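Local atomic coordinates of amino acid adenylation domain-containing protein (Bacillus stratosphericus LAMA 585, PDB entry 6ULY), a protein that probably selects an alpha-keto acid and activates it as the acyl adenylate for nonribosomal depsipeptide synthesis, as the adenylation domain of a synthetase module. Residues A251-W256 / N279-E284; F273-I278 / H311-L316. One frame throughout, in Å; residues are numbered along the deposited sequence.

Contact 1: residues A251-W256 / N279-E284; sequences AQPLRW and NDYEKE. With SO4 (sulfate ion), chain N; SO4 (sulfate ion), chain O.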
ATOM      1  N   ALA A 251     -31.081   1.922   0.580  1.00 51.18           N
ATOM      2  CA  ALA A 251     -32.125   2.619  -0.166  1.00 55.75           C
ATOM      3  C   ALA A 251     -33.182   3.196   0.770  1.00 54.70           C
ATOM      4  O   ALA A 251     -33.613   4.340   0.595  1.00 57.74           O
ATOM      5  CB  ALA A 251     -32.766   1.671  -1.181  1.00 52.45           C
ATOM      6  N   GLN A 252     -33.608   2.425   1.770  1.00 52.09           N
ATOM      7  CA  GLN A 252     -34.615   2.866   2.738  1.00 55.59           C
ATOM      8  C   GLN A 252     -34.189   2.389   4.120  1.00 51.60           C
ATOM      9  O   GLN A 252     -34.636   1.341   4.601  1.00 48.11           O
ATOM     10  CB  GLN A 252     -36.004   2.326   2.380  1.00 55.91           C
ATOM     11  CG  GLN A 252     -36.430   2.554   0.933  1.00 69.96           C
ATOM     12  CD  GLN A 252     -36.791   4.000   0.643  1.00 78.45           C
ATOM     13  OE1 GLN A 252     -37.221   4.735   1.534  1.00 74.70           O
ATOM     14  NE2 GLN A 252     -36.617   4.414  -0.609  1.00 73.12           N
ATOM     15  N   PRO A 253     -33.318   3.143   4.793  1.00 50.88           N
ATOM     16  CA  PRO A 253     -32.809   2.683   6.097  1.00 46.92           C
ATOM     17  C   PRO A 253     -33.893   2.302   7.093  1.00 48.42           C
ATOM     18  O   PRO A 253     -33.678   1.394   7.909  1.00 41.75           O
ATOM     19  CB  PRO A 253     -31.991   3.886   6.589  1.00 50.05           C
ATOM     20  CG  PRO A 253     -31.554   4.577   5.337  1.00 47.26           C
ATOM     21  CD  PRO A 253     -32.687   4.405   4.363  1.00 53.47           C
ATOM     22  N   LEU A 254     -35.053   2.959   7.060  1.00 51.86           N
ATOM     23  CA  LEU A 254     -36.108   2.628   8.012  1.00 48.46           C
ATOM     24  C   LEU A 254     -36.611   1.202   7.850  1.00 45.54           C
ATOM     25  O   LEU A 254     -37.290   0.697   8.751  1.00 45.84           O
ATOM     26  CB  LEU A 254     -37.272   3.607   7.876  1.00 48.17           C
ATOM     27  CG  LEU A 254     -37.022   5.016   8.419  1.00 55.54           C
ATOM     28  CD1 LEU A 254     -38.268   5.872   8.244  1.00 53.39           C
ATOM     29  CD2 LEU A 254     -36.587   4.990   9.881  1.00 55.39           C
ATOM     30  N   ARG A 255     -36.297   0.540   6.736  1.00 43.56           N
ATOM     31  CA  ARG A 255     -36.617  -0.876   6.610  1.00 41.19           C
ATOM     32  C   ARG A 255     -35.995  -1.696   7.730  1.00 47.18           C
ATOM     33  O   ARG A 255     -36.560  -2.718   8.134  1.00 49.06           O
ATOM     34  CB  ARG A 255     -36.147  -1.398   5.258  1.00 46.86           C
ATOM     35  CG  ARG A 255     -37.069  -1.017   4.138  1.00 48.89           C
ATOM     36  CD  ARG A 255     -36.490  -1.339   2.783  1.00 55.46           C
ATOM     37  NE  ARG A 255     -37.419  -0.940   1.738  1.00 62.75           N
ATOM     38  CZ  ARG A 255     -37.107  -0.812   0.455  1.00 70.64           C
ATOM     39  NH1 ARG A 255     -35.869  -1.042   0.039  1.00 68.56           N
ATOM     40  NH2 ARG A 255     -38.041  -0.444  -0.410  1.00 82.65           N
ATOM     41  N   TRP A 256     -34.826  -1.286   8.224  1.00 48.17           N
ATOM     42  CA  TRP A 256     -34.251  -1.944   9.391  1.00 47.62           C
ATOM     43  C   TRP A 256     -35.282  -2.036  10.507  1.00 46.55           C
ATOM     44  O   TRP A 256     -35.494  -3.103  11.093  1.00 44.21           O
ATOM     45  CB  TRP A 256     -33.011  -1.179   9.861  1.00 42.41           C
ATOM     46  CG  TRP A 256     -32.024  -1.981  10.662  1.00 46.22           C
ATOM     47  CD1 TRP A 256     -32.026  -3.333  10.870  1.00 42.07           C
ATOM     48  CD2 TRP A 256     -30.878  -1.472  11.358  1.00 46.39           C
ATOM     49  NE1 TRP A 256     -30.957  -3.692  11.655  1.00 44.88           N
ATOM     50  CE2 TRP A 256     -30.236  -2.569  11.967  1.00 44.81           C
ATOM     51  CE3 TRP A 256     -30.336  -0.193  11.529  1.00 44.43           C
ATOM     52  CZ2 TRP A 256     -29.079  -2.425  12.730  1.00 41.91           C
ATOM     53  CZ3 TRP A 256     -29.188  -0.053  12.289  1.00 44.97           C
ATOM     54  CH2 TRP A 256     -28.571  -1.164  12.879  1.00 43.07           C
ATOM     55  N   ASN A 279     -30.737   7.762  12.519  1.00 46.00           N
ATOM     56  CA  ASN A 279     -30.932   9.012  13.246  1.00 49.59           C
ATOM     57  C   ASN A 279     -31.322  10.154  12.314  1.00 55.33           C
ATOM     58  O   ASN A 279     -31.976  11.109  12.747  1.00 56.45           O
ATOM     59  CB  ASN A 279     -29.666   9.377  14.021  1.00 46.34           C
ATOM     60  CG  ASN A 279     -29.388   8.418  15.161  1.00 52.52           C
ATOM     61  OD1 ASN A 279     -30.271   7.676  15.590  1.00 52.35           O
ATOM     62  ND2 ASN A 279     -28.160   8.433  15.663  1.00 48.43           N
ATOM     63  N   ASP A 280     -30.931  10.080  11.040  1.00 51.62           N
ATOM     64  CA  ASP A 280     -31.304  11.121  10.090  1.00 51.71           C
ATOM     65  C   ASP A 280     -32.795  11.130   9.788  1.00 52.88           C
ATOM     66  O   ASP A 280     -33.268  12.061   9.128  1.00 56.43           O
ATOM     67  CB  ASP A 280     -30.530  10.954   8.780  1.00 52.50           C
ATOM     68  CG  ASP A 280     -29.041  11.217   8.934  1.00 61.62           C
ATOM     69  OD1 ASP A 280     -28.648  11.971   9.852  1.00 63.99           O
ATOM     70  OD2 ASP A 280     -28.263  10.669   8.124  1.00 63.47           O
ATOM     71  N   TYR A 281     -33.541  10.123  10.247  1.00 53.97           N
ATOM     72  CA  TYR A 281     -34.962   9.983   9.964  1.00 48.72           C
ATOM     73  C   TYR A 281     -35.820  10.213  11.206  1.00 50.84           C
ATOM     74  O   TYR A 281     -36.868   9.583  11.362  1.00 49.80           O
ATOM     75  CB  TYR A 281     -35.257   8.598   9.388  1.00 48.49           C
ATOM     76  CG  TYR A 281     -34.769   8.376   7.977  1.00 49.11           C
ATOM     77  CD1 TYR A 281     -35.632   8.500   6.893  1.00 48.65           C
ATOM     78  CD2 TYR A 281     -33.450   8.023   7.726  1.00 46.61           C
ATOM     79  CE1 TYR A 281     -35.191   8.290   5.597  1.00 49.26           C
ATOM     80  CE2 TYR A 281     -33.000   7.810   6.436  1.00 47.70           C
ATOM     81  CZ  TYR A 281     -33.872   7.947   5.376  1.00 56.02           C
ATOM     82  OH  TYR A 281     -33.425   7.737   4.091  1.00 60.29           O
ATOM     83  N   GLU A 282     -35.397  11.109  12.102  1.00 50.25           N
ATOM     84  CA  GLU A 282     -36.152  11.298  13.338  1.00 57.19           C
ATOM     85  C   GLU A 282     -37.562  11.805  13.057  1.00 58.76           C
ATOM     86  O   GLU A 282     -38.510  11.445  13.766  1.00 53.02           O
ATOM     87  CB  GLU A 282     -35.420  12.260  14.272  1.00 58.23           C
ATOM     88  CG  GLU A 282     -35.353  13.694  13.785  1.00 69.93           C
ATOM     89  CD  GLU A 282     -34.729  14.620  14.810  1.00 78.20           C
ATOM     90  OE1 GLU A 282     -34.723  14.262  16.008  1.00 79.24           O
ATOM     91  OE2 GLU A 282     -34.242  15.700  14.419  1.00 93.56           O
ATOM     92  N   LYS A 283     -37.720  12.647  12.033  1.00 59.47           N
ATOM     93  CA  LYS A 283     -39.042  13.175  11.710  1.00 59.41           C
ATOM     94  C   LYS A 283     -40.018  12.045  11.410  1.00 55.49           C
ATOM     95  O   LYS A 283     -41.094  11.957  12.014  1.00 54.68           O
ATOM     96  CB  LYS A 283     -38.949  14.133  10.520  1.00 57.76           C
ATOM     97  N   GLU A 284     -39.653  11.162  10.480  1.00 52.49           N
ATOM     98  CA  GLU A 284     -40.533  10.069  10.095  1.00 50.79           C
ATOM     99  C   GLU A 284     -40.558   8.949  11.128  1.00 54.76           C
ATOM    100  O   GLU A 284     -41.504   8.151  11.130  1.00 54.57           O
ATOM    101  CB  GLU A 284     -40.131   9.513   8.721  1.00 51.77           C
ATOM    102  CG  GLU A 284     -38.636   9.507   8.425  1.00 66.10           C
ATOM    103  CD  GLU A 284     -38.138  10.806   7.790  1.00 59.49           C
ATOM    104  OE1 GLU A 284     -38.546  11.117   6.648  1.00 53.83           O
ATOM    105  OE2 GLU A 284     -37.337  11.516   8.436  1.00 57.56           O
TER
HETATM  106  S   SO4 N 712     -36.229   0.305  -3.461  1.00 99.48           S
HETATM  107  O1  SO4 N 712     -35.301  -0.156  -2.468  1.00 82.18           O
HETATM  108  O2  SO4 N 712     -35.547   0.459  -4.717  1.00 86.79           O
HETATM  109  O3  SO4 N 712     -37.289  -0.655  -3.607  1.00101.11           O
HETATM  110  O4  SO4 N 712     -36.779   1.570  -3.054  1.00 92.59           O
HETATM  111  S   SO4 O 713     -41.346  -2.429  -0.267  1.00 96.57           S
HETATM  112  O1  SO4 O 713     -40.412  -3.001   0.660  1.00 86.38           O
HETATM  113  O2  SO4 O 713     -41.210  -1.001  -0.262  1.00 95.40           O
HETATM  114  O3  SO4 O 713     -41.083  -2.932  -1.586  1.00 95.91           O
HETATM  115  O4  SO4 O 713     -42.681  -2.782   0.122  1.00110.83           O
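Tyr281 lays its ring along Pro253 and Leu254, and these three residues make up most of the surface buried here. Its CG stands anti to the carbonyl carbon (chi1 -72°), which carries the ring out from the 279-284 turn to the opposite loop. The two neighbours share the ring lengthwise. Near its base, Tyr281 CB lies 3.9 Å from Leu254 CD2, and Tyr281 CD1 is 4.0 Å from Leu254 CG. At the far end the proline takes over: Pro253 CG approaches Tyr281 CE2 to 3.7 Å, and Pro253 CD sits 3.4 Å from the phenol oxygen, Tyr281 OH. Both aliphatic groups come at the ring obliquely, and the pyrrolidine crosses the tyrosine side chain at about a right angle.

Leu254 also reaches beyond the ring with its other methyl, Leu254 CD1, which meets Glu284 CG at 3.7 Å. That same CG lies in the plane of the Tyr281 ring, at its edge, so the glutamate contributes its aliphatic part to this contact. Pro253 also touches Met277 and Ile278 of helix 272-279.

Away from this apolar patch, Arg255 binds two sulfate ions, probably from the crystallisation liquor. Arg255 NH1 donates to O1 of one sulfate at 2.7 Å (N-H...O 159°), and Arg255 NH2 to O2 of the other at 3.2 Å, while Gln252 CG covers one guanidinium face.

Two type I beta turns, Gln252-Arg255 and Asn279-Glu282, thus pack through side chains. The second leads into the short helix 282-285, with Tyr281 at its N-cap position, in the peripheral helical layer of an ANL-type adenylation domain.

Contact 2: residues F273-I278 / H311-L316; sequences FAFAMI and HRFLHL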
ATOM      1  N   PHE A 273     -22.278   3.784  10.820  1.00 50.98           N
ATOM      2  CA  PHE A 273     -22.948   4.650   9.852  1.00 50.86           C
ATOM      3  C   PHE A 273     -24.434   4.328   9.757  1.00 51.28           C
ATOM      4  O   PHE A 273     -25.262   5.229   9.574  1.00 45.41           O
ATOM      5  CB  PHE A 273     -22.286   4.528   8.472  1.00 54.34           C
ATOM      6  CG  PHE A 273     -22.648   3.269   7.723  1.00 54.30           C
ATOM      7  CD1 PHE A 273     -21.796   2.182   7.723  1.00 56.28           C
ATOM      8  CD2 PHE A 273     -23.833   3.180   7.005  1.00 58.54           C
ATOM      9  CE1 PHE A 273     -22.122   1.025   7.038  1.00 60.26           C
ATOM     10  CE2 PHE A 273     -24.163   2.026   6.323  1.00 51.90           C
ATOM     11  CZ  PHE A 273     -23.306   0.947   6.341  1.00 56.10           C
ATOM     12  N   ALA A 274     -24.792   3.047   9.867  1.00 50.84           N
ATOM     13  CA  ALA A 274     -26.196   2.671   9.774  1.00 45.53           C
ATOM     14  C   ALA A 274     -26.997   3.279  10.915  1.00 44.11           C
ATOM     15  O   ALA A 274     -28.127   3.741  10.715  1.00 43.53           O
ATOM     16  CB  ALA A 274     -26.335   1.149   9.768  1.00 42.72           C
ATOM     17  N   PHE A 275     -26.426   3.297  12.122  1.00 44.09           N
ATOM     18  CA  PHE A 275     -27.098   3.947  13.239  1.00 41.60           C
ATOM     19  C   PHE A 275     -27.275   5.433  12.967  1.00 47.58           C
ATOM     20  O   PHE A 275     -28.330   6.008  13.263  1.00 48.64           O
ATOM     21  CB  PHE A 275     -26.312   3.730  14.530  1.00 39.42           C
ATOM     22  CG  PHE A 275     -26.231   2.289  14.957  1.00 46.31           C
ATOM     23  CD1 PHE A 275     -25.314   1.428  14.373  1.00 43.03           C
ATOM     24  CD2 PHE A 275     -27.065   1.796  15.950  1.00 46.34           C
ATOM     25  CE1 PHE A 275     -25.238   0.105  14.762  1.00 45.99           C
ATOM     26  CE2 PHE A 275     -26.991   0.471  16.344  1.00 45.85           C
ATOM     27  CZ  PHE A 275     -26.075  -0.374  15.750  1.00 43.88           C
ATOM     28  N   ALA A 276     -26.255   6.071  12.393  1.00 47.86           N
ATOM     29  CA  ALA A 276     -26.372   7.485  12.058  1.00 48.91           C
ATOM     30  C   ALA A 276     -27.395   7.707  10.953  1.00 47.80           C
ATOM     31  O   ALA A 276     -28.119   8.709  10.963  1.00 49.10           O
ATOM     32  CB  ALA A 276     -25.010   8.038  11.647  1.00 53.52           C
ATOM     33  N   MET A 277     -27.470   6.786   9.987  1.00 45.74           N
ATOM     34  CA  MET A 277     -28.465   6.915   8.928  1.00 47.53           C
ATOM     35  C   MET A 277     -29.875   6.894   9.504  1.00 50.00           C
ATOM     36  O   MET A 277     -30.724   7.702   9.113  1.00 51.39           O
ATOM     37  CB  MET A 277     -28.291   5.797   7.897  1.00 47.42           C
ATOM     38  CG  MET A 277     -27.077   5.949   7.000  1.00 55.62           C
ATOM     39  SD  MET A 277     -26.914   4.619   5.787  1.00 51.40           S
ATOM     40  CE  MET A 277     -28.158   5.085   4.590  1.00 53.13           C
ATOM     41  N   ILE A 278     -30.141   5.982  10.442  1.00 50.53           N
ATOM     42  CA  ILE A 278     -31.456   5.926  11.076  1.00 48.84           C
ATOM     43  C   ILE A 278     -31.742   7.223  11.823  1.00 47.31           C
ATOM     44  O   ILE A 278     -32.860   7.751  11.776  1.00 45.54           O
ATOM     45  CB  ILE A 278     -31.548   4.702  12.007  1.00 50.64           C
ATOM     46  CG1 ILE A 278     -31.448   3.403  11.201  1.00 48.75           C
ATOM     47  CG2 ILE A 278     -32.846   4.726  12.804  1.00 46.02           C
ATOM     48  CD1 ILE A 278     -32.708   3.052  10.434  1.00 50.26           C
ATOM     49  N   HIS A 311     -26.242   7.038  21.447  1.00 57.78           N
ATOM     50  CA  HIS A 311     -27.155   7.601  22.437  1.00 56.17           C
ATOM     51  C   HIS A 311     -28.396   8.173  21.765  1.00 62.08           C
ATOM     52  O   HIS A 311     -29.524   7.938  22.214  1.00 56.08           O
ATOM     53  CB  HIS A 311     -26.449   8.677  23.259  1.00 54.42           C
ATOM     54  CG  HIS A 311     -27.308   9.268  24.333  1.00 76.18           C
ATOM     55  ND1 HIS A 311     -27.755  10.572  24.299  1.00 78.42           N
ATOM     56  CD2 HIS A 311     -27.816   8.727  25.466  1.00 77.35           C
ATOM     57  CE1 HIS A 311     -28.493  10.811  25.368  1.00 82.13           C
ATOM     58  NE2 HIS A 311     -28.545   9.709  26.093  1.00 82.13           N
ATOM     59  N   ARG A 312     -28.207   8.934  20.685  1.00 59.68           N
ATOM     60  CA  ARG A 312     -29.351   9.455  19.944  1.00 59.72           C
ATOM     61  C   ARG A 312     -30.181   8.318  19.363  1.00 53.81           C
ATOM     62  O   ARG A 312     -31.414   8.379  19.350  1.00 57.15           O
ATOM     63  CB  ARG A 312     -28.872  10.395  18.837  1.00 60.38           C
ATOM     64  CG  ARG A 312     -29.988  11.104  18.086  1.00 65.46           C
ATOM     65  CD  ARG A 312     -30.646  12.167  18.949  1.00 83.02           C
ATOM     66  NE  ARG A 312     -31.981  12.514  18.470  1.00 95.50           N
ATOM     67  CZ  ARG A 312     -32.810  13.340  19.101  1.00103.82           C
ATOM     68  NH1 ARG A 312     -32.443  13.911  20.243  1.00112.23           N
ATOM     69  NH2 ARG A 312     -34.007  13.596  18.592  1.00 93.37           N
ATOM     70  N   PHE A 313     -29.515   7.270  18.879  1.00 51.64           N
ATOM     71  CA  PHE A 313     -30.219   6.112  18.343  1.00 48.81           C
ATOM     72  C   PHE A 313     -31.118   5.482  19.400  1.00 51.34           C
ATOM     73  O   PHE A 313     -32.278   5.152  19.129  1.00 48.02           O
ATOM     74  CB  PHE A 313     -29.193   5.105  17.823  1.00 49.08           C
ATOM     75  CG  PHE A 313     -29.777   3.953  17.068  1.00 42.08           C
ATOM     76  CD1 PHE A 313     -30.186   2.807  17.732  1.00 39.15           C
ATOM     77  CD2 PHE A 313     -29.869   3.992  15.686  1.00 38.70           C
ATOM     78  CE1 PHE A 313     -30.697   1.737  17.035  1.00 36.80           C
ATOM     79  CE2 PHE A 313     -30.377   2.926  14.984  1.00 39.05           C
ATOM     80  CZ  PHE A 313     -30.796   1.794  15.659  1.00 42.45           C
ATOM     81  N   LEU A 314     -30.596   5.313  20.618  1.00 50.24           N
ATOM     82  CA  LEU A 314     -31.392   4.722  21.690  1.00 56.20           C
ATOM     83  C   LEU A 314     -32.514   5.658  22.123  1.00 53.83           C
ATOM     84  O   LEU A 314     -33.612   5.205  22.473  1.00 53.54           O
ATOM     85  CB  LEU A 314     -30.495   4.378  22.878  1.00 53.52           C
ATOM     86  CG  LEU A 314     -29.394   3.345  22.619  1.00 52.54           C
ATOM     87  CD1 LEU A 314     -28.381   3.350  23.756  1.00 52.38           C
ATOM     88  CD2 LEU A 314     -29.987   1.953  22.432  1.00 45.24           C
ATOM     89  N   HIS A 315     -32.255   6.965  22.112  1.00 52.68           N
ATOM     90  CA  HIS A 315     -33.271   7.935  22.504  1.00 56.93           C
ATOM     91  C   HIS A 315     -34.401   7.978  21.483  1.00 57.40           C
ATOM     92  O   HIS A 315     -35.583   7.936  21.845  1.00 57.41           O
ATOM     93  CB  HIS A 315     -32.622   9.311  22.666  1.00 63.80           C
ATOM     94  CG  HIS A 315     -33.546  10.369  23.183  1.00 75.42           C
ATOM     95  ND1 HIS A 315     -34.132  11.311  22.364  1.00 73.99           N
ATOM     96  CD2 HIS A 315     -33.973  10.646  24.438  1.00 85.45           C
ATOM     97  CE1 HIS A 315     -34.886  12.116  23.090  1.00 76.31           C
ATOM     98  NE2 HIS A 315     -34.807  11.734  24.353  1.00 76.18           N
ATOM     99  N   LEU A 316     -34.054   8.035  20.194  1.00 54.73           N
ATOM    100  CA  LEU A 316     -35.073   8.118  19.153  1.00 57.84           C
ATOM    101  C   LEU A 316     -35.982   6.898  19.162  1.00 56.49           C
ATOM    102  O   LEU A 316     -37.190   7.013  18.920  1.00 47.59           O
ATOM    103  CB  LEU A 316     -34.416   8.267  17.781  1.00 54.53           C
ATOM    104  CG  LEU A 316     -33.891   9.650  17.396  1.00 67.20           C
ATOM    105  CD1 LEU A 316     -33.104   9.572  16.099  1.00 63.73           C
ATOM    106  CD2 LEU A 316     -35.028  10.646  17.258  1.00 75.12           C
TER
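Phe313 of helix 307-317 points its ring into helix 272-279, where Phe275 and Ile278 receive it. These are two helices of the alpha/beta fold of the adenylation domain: the first follows strand 267-270, the second strand 297-301, and these strands lie side by side and parallel in the mixed sheet. Ile327 of strand 327-333 touches both phenylalanines.

From CB the Phe313 side chain runs with CG anti to the backbone N (chi1 -172°), a setting that brings the ring against both Phe275 and Ile278. The six ring atoms then surround Phe275 CD2 almost evenly, beginning with Phe313 CG at 3.6 Å from it. On one side of the ring, CD1 and CE1 also reach toward the next atom of the partner, Phe313 CE1 coming within 4.0 Å of Phe275 CE2. On the other side, Phe313 CD2 lies 3.5 Å from Phe275 O, and Phe313 CE2 passes on to Ile278, 3.7 Å from Ile278 CB and close to both CG1 and CG2. At the tip, Phe313 CZ is again 3.7 Å from Phe275 CD2.

The rings form a T-shaped (edge-to-face) pair, with centroids 4.7 Å apart and planes at 62°, Phe275 giving the edge and Phe313 the face. Trp256 forms a second edge-to-face pair with Phe275, so aromatic packing continues from this helix pair toward helix 255-262. All three touching residues are buried, and the Phe275 side chain is about 10 Å from the bound keto acyl adenylate. Within the pair, Phe275 CD2 stands 3.4 Å above the Phe313 plane, directly over the centre of the ring.

In the fold
Helix 272-279 joins the two contacts: its 273-278 portion carries one face of contact 2, and the chain then runs straight into the 279-284 turn of contact 1. Contact 2 is buried and lies nearer the centre of the chain, whereas contact 1 is partly buried and farther out, about 9 Å away between centres. Both are apolar across their segments, but contact 2 pairs aromatic rings between helices while contact 1 sets aliphatic groups against a tyrosine between turns. Polar chemistry gathers at their junction: Glu282 OE1 bridges to Arg312 NH2 at 2.8 Å, and its other oxygen to Arg557. Nearby, Ile278 CD1 packs against the Pro253 carbonyl oxygen.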